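Local coordinates for protein VP2 (Primate bocaparvovirus 1, PDB 7L0Y) that self-assembles, with its size variants, into the sixty-subunit T=1 icosahedral capsid of human bocavirus 1, at residues 47-52 / 68-73; 167-172 / 197-202; 280-285 / 374-379; 324-329 / 360-365. All coordinates share one frame; numbering follows the deposited sequence.

Contact 1 (47-52 / 68-73)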
# COMPACT_ATOMS: atom_id res chain seq x y z
N HIS A 47 -24.27 58.20 89.92
CA HIS A 47 -23.87 58.38 88.52
C HIS A 47 -22.98 59.60 88.32
O HIS A 47 -22.95 60.16 87.23
CB HIS A 47 -25.08 58.46 87.60
CG HIS A 47 -25.87 57.19 87.52
ND1 HIS A 47 -25.40 56.07 86.87
CD2 HIS A 47 -27.08 56.86 88.03
CE1 HIS A 47 -26.30 55.11 86.96
NE2 HIS A 47 -27.32 55.56 87.66
N LEU A 48 -22.23 60.00 89.33
CA LEU A 48 -21.39 61.18 89.21
C LEU A 48 -19.93 60.81 89.39
O LEU A 48 -19.57 59.84 90.05
CB LEU A 48 -21.79 62.25 90.23
CG LEU A 48 -23.13 62.91 89.98
CD1 LEU A 48 -23.46 63.85 91.11
CD2 LEU A 48 -23.09 63.66 88.67
N TYR A 49 -19.07 61.61 88.76
CA TYR A 49 -17.67 61.70 89.11
C TYR A 49 -17.50 62.81 90.13
O TYR A 49 -17.84 63.96 89.85
CB TYR A 49 -16.81 61.97 87.88
CG TYR A 49 -16.62 60.80 86.97
CD1 TYR A 49 -15.49 60.01 87.06
CD2 TYR A 49 -17.57 60.47 86.03
CE1 TYR A 49 -15.30 58.96 86.23
CE2 TYR A 49 -17.39 59.40 85.19
CZ TYR A 49 -16.25 58.65 85.30
OH TYR A 49 -16.04 57.58 84.48
N LYS A 50 -16.98 62.47 91.29
CA LYS A 50 -16.76 63.42 92.36
C LYS A 50 -15.28 63.38 92.73
O LYS A 50 -14.59 62.40 92.48
CB LYS A 50 -17.60 63.08 93.59
CG LYS A 50 -19.08 63.08 93.34
CD LYS A 50 -19.83 62.53 94.53
CE LYS A 50 -21.31 62.48 94.25
NZ LYS A 50 -22.06 61.85 95.37
N THR A 51 -14.80 64.46 93.32
CA THR A 51 -13.49 64.47 93.96
C THR A 51 -13.68 64.72 95.44
O THR A 51 -14.73 65.21 95.86
CB THR A 51 -12.56 65.51 93.34
OG1 THR A 51 -13.16 66.80 93.46
CG2 THR A 51 -12.31 65.21 91.88
N GLU A 52 -12.71 64.33 96.24
CA GLU A 52 -12.75 64.55 97.68
C GLU A 52 -11.35 64.88 98.15
O GLU A 52 -10.40 64.23 97.72
CB GLU A 52 -13.28 63.33 98.43
CG GLU A 52 -14.71 62.96 98.12
CD GLU A 52 -14.83 62.09 96.89
OE1 GLU A 52 -13.79 61.74 96.30
OE2 GLU A 52 -15.97 61.75 96.51
N THR A 68 -13.84 59.71 92.88
CA THR A 68 -14.66 58.51 92.88
C THR A 68 -15.53 58.50 91.63
O THR A 68 -15.97 59.54 91.15
CB THR A 68 -15.52 58.43 94.14
OG1 THR A 68 -16.29 59.62 94.26
CG2 THR A 68 -14.65 58.28 95.36
N THR A 69 -15.78 57.31 91.12
CA THR A 69 -16.42 57.18 89.83
C THR A 69 -17.75 56.45 89.99
O THR A 69 -17.99 55.82 91.03
CB THR A 69 -15.52 56.40 88.86
OG1 THR A 69 -15.43 55.05 89.29
CG2 THR A 69 -14.13 56.99 88.86
N PRO A 70 -18.65 56.55 89.02
CA PRO A 70 -19.85 55.71 89.04
C PRO A 70 -19.56 54.23 88.82
O PRO A 70 -20.47 53.42 89.00
CB PRO A 70 -20.69 56.29 87.90
CG PRO A 70 -19.70 56.93 87.00
CD PRO A 70 -18.65 57.49 87.89
N TRP A 71 -18.36 53.87 88.41
CA TRP A 71 -17.98 52.52 88.02
C TRP A 71 -17.64 51.63 89.21
O TRP A 71 -17.26 52.09 90.29
CB TRP A 71 -16.79 52.59 87.08
CG TRP A 71 -17.12 53.16 85.77
CD1 TRP A 71 -17.12 54.47 85.44
CD2 TRP A 71 -17.45 52.45 84.59
NE1 TRP A 71 -17.46 54.62 84.13
CE2 TRP A 71 -17.66 53.39 83.58
CE3 TRP A 71 -17.60 51.10 84.30
CZ2 TRP A 71 -18.01 53.03 82.30
CZ3 TRP A 71 -17.95 50.74 83.03
CH2 TRP A 71 -18.16 51.70 82.04
N THR A 72 -17.78 50.33 88.99
CA THR A 72 -17.27 49.29 89.86
C THR A 72 -16.40 48.36 89.03
O THR A 72 -16.39 48.43 87.80
CB THR A 72 -18.38 48.48 90.54
OG1 THR A 72 -19.25 47.91 89.55
CG2 THR A 72 -19.19 49.33 91.47
N TYR A 73 -15.65 47.50 89.70
CA TYR A 73 -14.67 46.69 89.01
C TYR A 73 -14.56 45.32 89.65
O TYR A 73 -14.91 45.12 90.81
CB TYR A 73 -13.30 47.38 88.99
CG TYR A 73 -12.71 47.57 90.36
CD1 TYR A 73 -11.83 46.64 90.89
CD2 TYR A 73 -13.07 48.66 91.14
CE1 TYR A 73 -11.31 46.81 92.13
CE2 TYR A 73 -12.55 48.82 92.38
CZ TYR A 73 -11.67 47.90 92.88
OH TYR A 73 -11.15 48.07 94.13
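Two groups grip the hydroxyl of Thr-68: OG1 donates to Glu-52 OE2, 3.1 Å away, and is also bonded to the side-chain amide of Asn-45, just ahead of the 47-52 segment. The site illustrates how a beta hairpin, here made of strands 50-53 and 65-69 of a parvovirus capsid protein, can be secured by side chains as well as by its backbone ladder. Glu-52 reaches the hydroxyl because its chain bends at chi2 (85°), which presents the syn lone pair of OE2 and lays the carboxylate across the threonine at about a right angle.

In the backbone, Lys-50 and Thr-68 form an antiparallel hydrogen-bonded pair, with Lys-50 N to Thr-68 O at 3.1 Å and Thr-68 N to Lys-50 O at 2.8 Å. The chain then turns a corner at Pro-70, and the ring of Tyr-49 packs against the bend. Pro-70 CD stands over the ring in a CH-pi contact, 3.6 Å from its centroid and 14° off the normal, while Thr-69 CG2 approaches Tyr-49 CE1 obliquely at 3.5 Å. Thr-69 OG1 closes an ST turn by accepting from Trp-71 N, and is bonded to Tyr-167 O as well.

The Tyr-49 ring is also met by Tyr-159 of a neighbouring subunit, and at its far end the phenol is held by Glu-203 OE1 and Leu-202 N; Tyr-49 OH arrives at the indole edge, near its plane, 3.3 Å from Trp-71 NE1, which itself donates to Glu-203 OE2.

Contact 2 (167-172 / 197-202)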
# COMPACT_ATOMS: atom_id res chain seq x y z
N TYR A 167 -14.93 52.11 91.94
CA TYR A 167 -13.64 52.49 91.41
C TYR A 167 -13.33 53.94 91.74
O TYR A 167 -14.21 54.81 91.71
CB TYR A 167 -13.60 52.25 89.91
CG TYR A 167 -12.39 52.80 89.21
CD1 TYR A 167 -11.13 52.31 89.48
CD2 TYR A 167 -12.53 53.73 88.21
CE1 TYR A 167 -10.04 52.79 88.82
CE2 TYR A 167 -11.45 54.20 87.55
CZ TYR A 167 -10.21 53.73 87.85
OH TYR A 167 -9.13 54.20 87.17
N GLY A 168 -12.08 54.19 92.06
CA GLY A 168 -11.62 55.53 92.38
C GLY A 168 -10.12 55.53 92.33
O GLY A 168 -9.48 54.48 92.31
N TYR A 169 -9.56 56.73 92.29
CA TYR A 169 -8.13 56.86 92.13
C TYR A 169 -7.69 58.21 92.67
O TYR A 169 -8.49 59.13 92.81
CB TYR A 169 -7.71 56.69 90.67
CG TYR A 169 -8.31 57.69 89.72
CD1 TYR A 169 -7.67 58.88 89.45
CD2 TYR A 169 -9.52 57.44 89.10
CE1 TYR A 169 -8.22 59.78 88.59
CE2 TYR A 169 -10.08 58.34 88.24
CZ TYR A 169 -9.42 59.51 87.99
OH TYR A 169 -9.98 60.42 87.13
N ILE A 170 -6.41 58.29 92.98
CA ILE A 170 -5.80 59.50 93.53
C ILE A 170 -5.24 60.30 92.37
O ILE A 170 -4.28 59.84 91.72
CB ILE A 170 -4.72 59.14 94.56
CG1 ILE A 170 -5.35 58.40 95.73
CG2 ILE A 170 -4.01 60.38 95.03
CD1 ILE A 170 -4.36 57.72 96.63
N PRO A 171 -5.82 61.45 92.02
CA PRO A 171 -5.31 62.21 90.88
C PRO A 171 -4.01 62.93 91.15
O PRO A 171 -3.23 63.16 90.23
CB PRO A 171 -6.46 63.18 90.59
CG PRO A 171 -7.10 63.38 91.90
CD PRO A 171 -6.97 62.11 92.66
N ILE A 172 -3.75 63.30 92.40
CA ILE A 172 -2.58 64.10 92.72
C ILE A 172 -2.17 63.77 94.14
O ILE A 172 -2.99 63.31 94.94
CB ILE A 172 -2.86 65.61 92.56
CG1 ILE A 172 -1.57 66.42 92.60
CG2 ILE A 172 -3.75 66.08 93.67
CD1 ILE A 172 -1.76 67.84 92.18
N MET A 197 -3.03 68.23 87.03
CA MET A 197 -3.64 67.06 87.63
C MET A 197 -4.60 66.40 86.64
O MET A 197 -5.53 67.05 86.17
CB MET A 197 -4.37 67.43 88.91
CG MET A 197 -5.19 66.30 89.47
SD MET A 197 -5.93 66.69 91.06
CE MET A 197 -7.14 67.90 90.61
N PRO A 198 -4.41 65.13 86.32
CA PRO A 198 -5.24 64.49 85.30
C PRO A 198 -6.63 64.17 85.81
O PRO A 198 -6.91 64.14 87.01
CB PRO A 198 -4.47 63.21 84.99
CG PRO A 198 -3.79 62.91 86.22
CD PRO A 198 -3.40 64.20 86.85
N PHE A 199 -7.51 63.93 84.86
CA PHE A 199 -8.86 63.48 85.16
C PHE A 199 -9.23 62.41 84.16
O PHE A 199 -9.00 62.56 82.96
CB PHE A 199 -9.83 64.65 85.15
CG PHE A 199 -11.25 64.24 85.29
CD1 PHE A 199 -11.63 63.45 86.35
CD2 PHE A 199 -12.21 64.75 84.45
CE1 PHE A 199 -12.93 63.08 86.49
CE2 PHE A 199 -13.52 64.39 84.61
CZ PHE A 199 -13.88 63.56 85.64
N PHE A 200 -9.77 61.31 84.67
CA PHE A 200 -10.05 60.14 83.86
C PHE A 200 -11.52 59.80 83.94
O PHE A 200 -12.10 59.73 85.02
CB PHE A 200 -9.21 58.96 84.31
CG PHE A 200 -7.75 59.16 84.12
CD1 PHE A 200 -7.17 58.90 82.90
CD2 PHE A 200 -6.97 59.62 85.15
CE1 PHE A 200 -5.84 59.08 82.71
CE2 PHE A 200 -5.63 59.81 84.96
CZ PHE A 200 -5.06 59.54 83.75
N LEU A 201 -12.10 59.62 82.77
CA LEU A 201 -13.47 59.21 82.59
C LEU A 201 -13.42 57.89 81.85
O LEU A 201 -12.76 57.78 80.82
CB LEU A 201 -14.23 60.22 81.76
CG LEU A 201 -14.31 61.59 82.39
CD1 LEU A 201 -14.82 62.61 81.40
CD2 LEU A 201 -15.25 61.45 83.53
N LEU A 202 -14.11 56.88 82.37
CA LEU A 202 -14.09 55.63 81.65
C LEU A 202 -14.88 55.72 80.35
O LEU A 202 -14.64 54.93 79.44
CB LEU A 202 -14.61 54.49 82.52
CG LEU A 202 -13.69 53.97 83.64
CD1 LEU A 202 -12.29 53.80 83.12
CD2 LEU A 202 -13.65 54.93 84.80
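Tyr-169 reaches from strand 161-169 to the facing loop, where its OH accepts the backbone N-H of Phe-200, OH to N 2.6 Å. A phenol thus satisfies a buried amide in a segment with no regular secondary structure. With CG lodged between the backbone N and the carbonyl carbon (chi1 60°), the tyrosine ring also receives the edge of Phe-200 on its face: the pair is an offset edge-to-face stack, centroids 5.5 Å apart and planes at 74°.

Met-197 and Pro-171 supply the second patch, lying side by side and pointing the same way. Pro-171 CB touches Met-197 CG at 3.5 Å; CG anti to the backbone N (chi1 172°) and an extended chi2 carry Met-197 SD to 3.5 Å from Ile-172 CG2. At the opposite end of the contact Leu-202 CD2 meets Tyr-167 CE2 at 3.6 Å.

The loop is further fixed by a neighbouring subunit, whose Asn-467 accepts from Phe-199 N and whose Arg-469 donates to Met-197 O. By strand order, both segments probably belong to the long connection between the E and F strands of the parvovirus jelly roll, a loop packed on a strand, 161-169, that pairs with strand 71-74 beside the CHEF sheet.

Contact 3 (280-285 / 374-379)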
# COMPACT_ATOMS: atom_id res chain seq x y z
N LEU A 280 15.96 46.19 105.39
CA LEU A 280 16.12 47.38 106.22
C LEU A 280 15.45 47.13 107.56
O LEU A 280 14.23 47.06 107.65
CB LEU A 280 15.50 48.57 105.49
CG LEU A 280 16.38 49.51 104.65
CD1 LEU A 280 17.35 48.79 103.76
CD2 LEU A 280 15.44 50.32 103.78
N LEU A 281 16.27 46.97 108.60
CA LEU A 281 15.80 46.80 109.97
C LEU A 281 15.89 48.03 110.86
O LEU A 281 15.45 47.96 112.01
CB LEU A 281 16.55 45.65 110.65
CG LEU A 281 16.07 44.21 110.46
CD1 LEU A 281 15.34 43.93 109.15
CD2 LEU A 281 17.22 43.23 110.75
N SER A 282 16.43 49.15 110.38
CA SER A 282 16.78 50.22 111.30
C SER A 282 15.57 51.05 111.71
O SER A 282 15.54 51.61 112.81
CB SER A 282 17.86 51.10 110.68
OG SER A 282 19.04 50.36 110.45
N ALA A 283 14.58 51.15 110.84
CA ALA A 283 13.43 52.00 111.11
C ALA A 283 12.42 51.31 112.02
O ALA A 283 12.33 50.09 112.08
CB ALA A 283 12.76 52.41 109.81
N GLN A 284 11.66 52.13 112.75
CA GLN A 284 10.54 51.66 113.55
C GLN A 284 9.28 52.38 113.10
O GLN A 284 9.35 53.42 112.44
CB GLN A 284 10.76 51.90 115.05
CG GLN A 284 11.89 51.10 115.64
CD GLN A 284 13.23 51.78 115.49
OE1 GLN A 284 13.31 52.91 115.02
NE2 GLN A 284 14.29 51.08 115.86
N ARG A 285 8.13 51.82 113.44
CA ARG A 285 6.88 52.48 113.12
C ARG A 285 6.66 53.68 114.03
O ARG A 285 7.21 53.76 115.13
CB ARG A 285 5.71 51.51 113.25
CG ARG A 285 5.68 50.43 112.20
CD ARG A 285 4.41 49.66 112.35
NE ARG A 285 4.27 48.57 111.40
CZ ARG A 285 3.79 48.71 110.17
NH1 ARG A 285 3.41 49.90 109.73
NH2 ARG A 285 3.69 47.66 109.38
N VAL A 374 24.04 44.11 111.50
CA VAL A 374 23.98 45.20 110.54
C VAL A 374 22.51 45.52 110.29
O VAL A 374 21.75 44.67 109.82
CB VAL A 374 24.68 44.83 109.23
CG1 VAL A 374 24.54 45.94 108.21
CG2 VAL A 374 26.14 44.51 109.49
N GLY A 375 22.10 46.75 110.62
CA GLY A 375 20.70 47.10 110.51
C GLY A 375 20.21 47.18 109.08
O GLY A 375 19.29 46.47 108.68
N ASP A 376 20.84 48.03 108.28
CA ASP A 376 20.45 48.24 106.90
C ASP A 376 21.44 47.55 105.99
O ASP A 376 22.58 48.01 105.86
CB ASP A 376 20.36 49.72 106.54
CG ASP A 376 19.18 50.40 107.18
OD1 ASP A 376 18.27 49.69 107.63
OD2 ASP A 376 19.17 51.64 107.21
N ILE A 377 21.02 46.47 105.37
CA ILE A 377 21.79 45.83 104.33
C ILE A 377 21.14 46.18 103.01
O ILE A 377 19.96 45.88 102.77
CB ILE A 377 21.91 44.31 104.54
CG1 ILE A 377 22.57 43.68 103.32
CG2 ILE A 377 20.59 43.69 104.84
CD1 ILE A 377 23.06 42.31 103.57
N TRP A 378 21.89 46.84 102.16
CA TRP A 378 21.39 47.28 100.88
C TRP A 378 21.65 46.22 99.83
O TRP A 378 22.24 45.17 100.10
CB TRP A 378 22.03 48.61 100.52
CG TRP A 378 21.65 49.67 101.46
CD1 TRP A 378 22.26 49.99 102.62
CD2 TRP A 378 20.55 50.57 101.32
NE1 TRP A 378 21.62 51.02 103.23
CE2 TRP A 378 20.56 51.41 102.45
CE3 TRP A 378 19.57 50.76 100.35
CZ2 TRP A 378 19.63 52.41 102.64
CZ3 TRP A 378 18.65 51.75 100.54
CH2 TRP A 378 18.68 52.57 101.67
N MET A 379 21.20 46.48 98.62
CA MET A 379 21.53 45.61 97.51
C MET A 379 23.04 45.61 97.34
O MET A 379 23.70 46.64 97.46
CB MET A 379 20.79 46.10 96.27
CG MET A 379 20.84 45.27 95.04
SD MET A 379 19.59 45.92 93.92
CE MET A 379 19.94 45.01 92.43
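Asp-376 turns CG anti to its carbonyl carbon (chi1 -72°) and Ser-282 does the same with OG (chi1 -63°), which brings the hydroxyl to the carboxylate. Ser-282 OG donates to Asp-376 OD1 at 3.0 Å, a weak bond, and Ser-282 N adds a second weak one to the same oxygen at 3.4 Å. OD1 therefore collects two modest donors from one serine, whereas OD2 forms a salt bridge with Lys-365 of a neighbouring subunit; the nearby cation would probably steady the negative charge.

Alongside, the backbone N of Leu-281 donates to Gly-375 O at 3.1 Å, a fairly straight bond that nevertheless enters well above the carbonyl plane. The two backbones are bridged antiparallel once, Leu-280 with Asp-376 as a non-hydrogen-bonded pair. This two-stranded ribbon, 279-280 with 376-377, pairs chain segments about 90 residues apart and sits in the long insertion between the G and H strands of the jelly roll, the part of parvovirus capsid proteins that builds the protrusions around the threefold axes.

The side chains of Leu-280 and Asp-376 cross obliquely, with Leu-280 CG 3.5 Å from Asp-376 OD1. From there the leucine carries its methyl over the indole: Leu-280 CD1 stands 4.2 Å from the centroid of the six-membered ring of Trp-378, only 5° off its normal, in a CH-pi contact. That indole also meets Trp-378 of each of two neighbouring subunits edge to face.

Contact 4 (324-329 / 360-365)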
# COMPACT_ATOMS: atom_id res chain seq x y z
N CYS A 324 14.17 39.93 102.95
CA CYS A 324 14.48 38.56 103.33
C CYS A 324 15.19 38.47 104.67
O CYS A 324 15.56 37.36 105.07
CB CYS A 324 15.34 37.90 102.26
SG CYS A 324 16.86 38.79 101.92
N LEU A 325 15.42 39.58 105.34
CA LEU A 325 16.08 39.54 106.64
C LEU A 325 15.16 38.92 107.68
O LEU A 325 13.94 38.98 107.57
CB LEU A 325 16.48 40.93 107.10
CG LEU A 325 17.48 41.68 106.23
CD1 LEU A 325 17.81 42.99 106.88
CD2 LEU A 325 18.70 40.86 106.04
N ALA A 326 15.77 38.35 108.70
CA ALA A 326 15.00 37.84 109.82
C ALA A 326 14.36 39.01 110.56
O ALA A 326 15.07 39.87 111.07
CB ALA A 326 15.89 37.05 110.77
N PRO A 327 13.03 39.08 110.61
CA PRO A 327 12.39 40.20 111.31
C PRO A 327 12.74 40.19 112.78
O PRO A 327 12.61 39.17 113.46
CB PRO A 327 10.90 39.96 111.07
CG PRO A 327 10.80 38.50 110.84
CD PRO A 327 12.05 38.09 110.15
N THR A 328 13.20 41.33 113.28
CA THR A 328 13.62 41.46 114.66
C THR A 328 12.48 41.89 115.57
O THR A 328 12.69 42.01 116.78
CB THR A 328 14.78 42.45 114.77
OG1 THR A 328 14.38 43.72 114.25
CG2 THR A 328 15.98 41.95 113.99
N ASN A 329 11.30 42.13 115.02
CA ASN A 329 10.15 42.50 115.83
C ASN A 329 8.89 42.17 115.06
O ASN A 329 8.92 41.95 113.84
CB ASN A 329 10.19 43.98 116.22
CG ASN A 329 9.18 44.33 117.28
OD1 ASN A 329 8.18 43.64 117.46
ND2 ASN A 329 9.44 45.38 118.02
N ASP A 360 15.01 34.69 106.34
CA ASP A 360 15.40 34.97 107.71
C ASP A 360 16.91 35.16 107.83
O ASP A 360 17.55 34.70 108.78
CB ASP A 360 14.92 33.86 108.64
CG ASP A 360 13.42 33.81 108.71
OD1 ASP A 360 12.76 34.82 108.40
OD2 ASP A 360 12.89 32.73 109.04
N GLN A 361 17.49 35.83 106.85
CA GLN A 361 18.92 36.03 106.80
C GLN A 361 19.33 37.18 107.71
O GLN A 361 18.55 38.09 107.98
CB GLN A 361 19.35 36.32 105.36
CG GLN A 361 18.92 35.25 104.37
CD GLN A 361 19.35 35.56 102.96
OE1 GLN A 361 19.70 36.70 102.64
NE2 GLN A 361 19.30 34.57 102.09
N LEU A 362 20.57 37.13 108.19
CA LEU A 362 21.11 38.21 108.99
C LEU A 362 22.57 38.45 108.63
O LEU A 362 23.26 37.55 108.15
CB LEU A 362 21.00 37.93 110.49
CG LEU A 362 19.61 37.92 111.10
CD1 LEU A 362 19.69 37.49 112.54
CD2 LEU A 362 18.98 39.30 111.00
N LEU A 363 23.02 39.68 108.84
CA LEU A 363 24.40 40.05 108.62
C LEU A 363 24.96 40.63 109.90
O LEU A 363 24.31 41.46 110.55
CB LEU A 363 24.53 41.06 107.47
CG LEU A 363 25.95 41.46 107.08
CD1 LEU A 363 26.72 40.24 106.62
CD2 LEU A 363 25.94 42.50 105.99
N TYR A 364 26.15 40.19 110.29
CA TYR A 364 26.81 40.64 111.51
C TYR A 364 28.16 41.24 111.17
O TYR A 364 28.99 40.60 110.51
CB TYR A 364 26.93 39.51 112.52
CG TYR A 364 25.60 39.22 113.15
CD1 TYR A 364 25.24 39.85 114.33
CD2 TYR A 364 24.69 38.40 112.53
CE1 TYR A 364 24.02 39.62 114.89
CE2 TYR A 364 23.46 38.17 113.08
CZ TYR A 364 23.13 38.79 114.26
OH TYR A 364 21.90 38.57 114.83
N LYS A 365 28.36 42.48 111.60
CA LYS A 365 29.60 43.19 111.36
C LYS A 365 30.55 42.96 112.53
O LYS A 365 30.25 43.32 113.67
CB LYS A 365 29.33 44.68 111.19
CG LYS A 365 30.55 45.51 110.90
CD LYS A 365 30.21 46.98 110.87
CE LYS A 365 29.33 47.34 109.70
NZ LYS A 365 30.02 47.10 108.41
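Gln-361 runs past Cys-324 as an extended chain, and each part of it can be followed. CB starts 3.9 Å from Cys-324 O and CG stays beside the same oxygen at 4.0 Å. The chain then continues straight (chi2 180°), which carries the terminal amide level with the cysteine sulphur: Gln-361 OE1 lies 3.6 Å from Cys-324 SG. The buried amide finds its partners beyond the two segments, OE1 accepting from Gly-277 N and NE2 donating to Val-384 O, so both of its polar atoms are satisfied and the turn of the amide is fixed.

The backbone of the same residue does the joining. Gln-361 N donates to Cys-324 O at 3.0 Å, in the carbonyl plane, and Gln-361 O accepts from Ala-326 N at 2.9 Å; these two bonds bracket Leu-325, whose CA brings a C-H contact to Gln-361 O at 3.2 Å. One residue further on, Leu-362 CD2 packs against Ala-326 CB at 3.8 Å.

Residues 361 to 365 also pair in an antiparallel ladder with a strand of a neighbouring subunit, and Ala-326 packs on Asn-301 of that subunit. A single beta bridge thus ties an irregular loop to the start of a strand whose sheet crosses the interface, an arrangement in keeping with the interdigitated G-H loops of the parvovirus threefold region.

In the fold
The four contacts form two groups within one subunit. Contacts 1 and 2, with centres 9 Å apart, follow each other along the chain and meet through strand 161-169, which pairs with both 65-69 and 71-74; Trp-71 O to Tyr-167 N is a probable hydrogen bond between them. Contacts 3 and 4 are also 9 Å apart between centres, but here 324-329 and 360-365 lie within the chain span that contact 3 brings together, joined by Val-374 N to Leu-363 O and by Leu-325 packing on Leu-281 and Ile-377. Between the groups, centres lie 35 to 44 Å apart without touching. One group lies beside the jelly roll, the other in the insertion between its G and H strands, and each reaches neighbouring subunits.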